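Local coordinates for laccase (Botrytis aclada, PDB 3SQR), which oxidises phenolic substrates such as hydroquinones with molecular oxygen, which it reduces to water at copper centres, and probably serves in lignin degradation, at residues H463-H468 / W522-H527. Numbering follows the deposited sequence.
Sequences HPIHLH and WLLHCH. With CU (copper (II) ion), chain E; CU (copper (II) ion), chain D; CU (copper (II) ion), chain F.
H466 and H525 face each other as a hydrogen-bonded antiparallel pair: H466 N gives H525 O a nearly straight bond (2.8 Å, 176° at the hydrogen), and H525 N returns one to H466 O. H527 N to P464 O and H468 N to L523 O extend the register; P464, lacking an N-H, still serves as acceptor.

Imidazole nitrogens and cysteine sulfur suit copper, and most polar side chains here bind it. H463 ND1 (2.0 Å) and C526 SG (2.2 Å) join the type 1 copper, the sulfur lying at the edge of the H463 ring, in its plane; H531 completes the site. H525 points to the opposite sheet face from C526; its NE2 and that of H468, just beyond the strand, bind one type 3 copper, together with H170 and a water that also hydrogen-bonds H466 ND1 (3.0 Å). H466 is probably a type 2 copper ligand, as in related laccases. H525 CG sits between its backbone N and carbonyl carbon (chi1 65°), bringing the ring toward this type 3 metal, while its ND1 donates to C526 O. H527 NE2 (2.1 Å) holds the partner type 3 copper with H126 and H168. The His-Cys-His run thus links type 1 copper to the trinuclear cluster, the usual electron path of multicopper oxidases.

L523 CB lies over one face of the H468 ring, 4.1 Å from its centroid; H468 ND1 is hydrogen-bonded to D137 OD2. I465 CG2 meets L524 CG at 3.6 Å, and L467 CD1 reaches L524 CB. On the face shared with C526, I465, L467 and L524 touch L510, F514 and I512 of strand 509-515 respectively, so apolar side chains suit this interior between two sheets.

Strands 463-467 and 520-526 are adjacent antiparallel strands in a cupredoxin-domain sheet, flanked by 501-504 and 537-542 respectively.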
loop_
_atom_site.group_PDB
_atom_site.type_symbol
_atom_site.label_atom_id
_atom_site.label_comp_id
_atom_site.label_asym_id
_atom_site.label_seq_id
_atom_site.Cartn_x
_atom_site.Cartn_y
_atom_site.Cartn_z
ATOM N N HIS A 463 -6.054 5.390 -10.977
ATOM C CA HIS A 463 -6.431 4.895 -9.656
ATOM C C HIS A 463 -5.534 3.725 -9.268
ATOM O O HIS A 463 -5.464 2.745 -10.006
ATOM C CB HIS A 463 -7.890 4.411 -9.592
ATOM C CG HIS A 463 -8.892 5.444 -9.997
ATOM N ND1 HIS A 463 -9.502 6.274 -9.090
ATOM C CD2 HIS A 463 -9.381 5.788 -11.220
ATOM C CE1 HIS A 463 -10.314 7.112 -9.731
ATOM N NE2 HIS A 463 -10.289 6.805 -11.017
ATOM N N PRO A 464 -4.787 3.854 -8.151
ATOM C CA PRO A 464 -3.924 2.739 -7.703
ATOM C C PRO A 464 -4.764 1.614 -7.115
ATOM O O PRO A 464 -5.347 1.746 -6.029
ATOM C CB PRO A 464 -3.047 3.389 -6.648
ATOM C CG PRO A 464 -3.951 4.514 -6.078
ATOM C CD PRO A 464 -4.680 5.035 -7.269
ATOM N N ILE A 465 -4.891 0.529 -7.860
ATOM C CA ILE A 465 -5.854 -0.499 -7.437
ATOM C C ILE A 465 -5.041 -1.554 -6.700
ATOM O O ILE A 465 -4.026 -2.069 -7.229
ATOM C CB ILE A 465 -6.508 -1.168 -8.678
ATOM C CG1 ILE A 465 -7.271 -0.113 -9.477
ATOM C CG2 ILE A 465 -7.369 -2.379 -8.252
ATOM C CD1 ILE A 465 -8.403 0.537 -8.693
ATOM N N HIS A 466 -5.477 -1.844 -5.483
ATOM C CA HIS A 466 -4.845 -2.816 -4.626
ATOM C C HIS A 466 -5.776 -4.015 -4.501
ATOM O O HIS A 466 -6.966 -3.847 -4.190
ATOM C CB HIS A 466 -4.658 -2.202 -3.241
ATOM C CG HIS A 466 -4.145 -3.178 -2.229
ATOM N ND1 HIS A 466 -4.472 -3.123 -0.882
ATOM C CD2 HIS A 466 -3.251 -4.173 -2.367
ATOM C CE1 HIS A 466 -3.863 -4.117 -0.270
ATOM N NE2 HIS A 466 -3.116 -4.759 -1.149
ATOM N N LEU A 467 -5.227 -5.200 -4.714
ATOM C CA LEU A 467 -5.940 -6.461 -4.487
ATOM C C LEU A 467 -5.372 -7.158 -3.264
ATOM O O LEU A 467 -4.198 -7.364 -3.171
ATOM C CB LEU A 467 -5.738 -7.410 -5.680
ATOM C CG LEU A 467 -6.332 -8.845 -5.514
ATOM C CD1 LEU A 467 -7.822 -8.840 -5.274
ATOM C CD2 LEU A 467 -6.104 -9.716 -6.758
ATOM N N HIS A 468 -6.226 -7.562 -2.328
ATOM C CA HIS A 468 -5.817 -8.278 -1.146
ATOM C C HIS A 468 -5.733 -9.792 -1.461
ATOM O O HIS A 468 -6.408 -10.289 -2.374
ATOM C CB HIS A 468 -6.853 -8.023 -0.038
ATOM C CG HIS A 468 -6.799 -6.668 0.543
ATOM N ND1 HIS A 468 -6.678 -6.452 1.903
ATOM C CD2 HIS A 468 -6.846 -5.446 -0.027
ATOM C CE1 HIS A 468 -6.606 -5.154 2.123
ATOM N NE2 HIS A 468 -6.732 -4.528 0.981
ATOM N N TRP A 522 -11.636 -11.144 -0.243
ATOM C CA TRP A 522 -10.521 -10.280 -0.617
ATOM C C TRP A 522 -10.961 -8.949 -1.192
ATOM O O TRP A 522 -11.558 -8.885 -2.247
ATOM C CB TRP A 522 -9.630 -11.040 -1.587
ATOM C CG TRP A 522 -9.210 -12.327 -1.035
ATOM C CD1 TRP A 522 -9.449 -13.580 -1.547
ATOM C CD2 TRP A 522 -8.481 -12.540 0.158
ATOM N NE1 TRP A 522 -8.937 -14.513 -0.776
ATOM C CE2 TRP A 522 -8.294 -13.944 0.276
ATOM C CE3 TRP A 522 -7.876 -11.709 1.089
ATOM C CZ2 TRP A 522 -7.575 -14.515 1.292
ATOM C CZ3 TRP A 522 -7.153 -12.292 2.134
ATOM C CH2 TRP A 522 -7.032 -13.693 2.237
ATOM N N LEU A 523 -10.640 -7.909 -0.486
ATOM C CA LEU A 523 -10.961 -6.559 -0.893
ATOM C C LEU A 523 -10.116 -6.141 -2.113
ATOM O O LEU A 523 -8.935 -6.508 -2.224
ATOM C CB LEU A 523 -10.717 -5.593 0.253
ATOM C CG LEU A 523 -11.170 -4.144 0.025
ATOM C CD1 LEU A 523 -12.742 -4.111 -0.082
ATOM C CD2 LEU A 523 -10.683 -3.246 1.128
ATOM N N LEU A 524 -10.724 -5.419 -3.042
ATOM C CA LEU A 524 -9.978 -4.776 -4.106
ATOM C C LEU A 524 -10.492 -3.340 -4.133
ATOM O O LEU A 524 -11.678 -3.108 -4.072
ATOM C CB LEU A 524 -10.233 -5.441 -5.454
ATOM C CG LEU A 524 -9.643 -4.677 -6.654
ATOM C CD1 LEU A 524 -9.146 -5.659 -7.708
ATOM C CD2 LEU A 524 -10.684 -3.657 -7.199
ATOM N N HIS A 525 -9.587 -2.376 -4.152
ATOM C CA HIS A 525 -9.988 -1.016 -4.028
ATOM C C HIS A 525 -8.946 -0.077 -4.535
ATOM O O HIS A 525 -7.778 -0.446 -4.647
ATOM C CB HIS A 525 -10.277 -0.681 -2.572
ATOM C CG HIS A 525 -9.081 -0.759 -1.695
ATOM N ND1 HIS A 525 -8.399 0.356 -1.259
ATOM C CD2 HIS A 525 -8.426 -1.829 -1.185
ATOM C CE1 HIS A 525 -7.409 -0.026 -0.472
ATOM N NE2 HIS A 525 -7.383 -1.348 -0.441
ATOM N N CYS A 526 -9.398 1.121 -4.890
ATOM C CA CYS A 526 -8.480 2.233 -5.109
ATOM C C CYS A 526 -7.838 2.597 -3.763
ATOM O O CYS A 526 -8.535 2.682 -2.726
ATOM C CB CYS A 526 -9.230 3.445 -5.651
ATOM S SG CYS A 526 -8.105 4.762 -5.913
ATOM N N HIS A 527 -6.529 2.795 -3.776
ATOM C CA HIS A 527 -5.767 3.084 -2.573
ATOM C C HIS A 527 -5.661 4.581 -2.310
ATOM O O HIS A 527 -5.024 5.007 -1.306
ATOM C CB HIS A 527 -4.330 2.479 -2.662
ATOM C CG HIS A 527 -3.830 1.904 -1.366
ATOM N ND1 HIS A 527 -3.679 2.673 -0.246
ATOM C CD2 HIS A 527 -3.419 0.644 -1.023
ATOM C CE1 HIS A 527 -3.215 1.921 0.739
ATOM N NE2 HIS A 527 -3.065 0.678 0.309
HETATM CU CU CU E . -6.520 -2.543 0.901
HETATM CU CU CU D . -9.183 6.316 -7.106
HETATM CU CU CU F . -2.319 -0.806 1.583
HETATM O O HOH W 1 -4.891 -1.381 1.500
#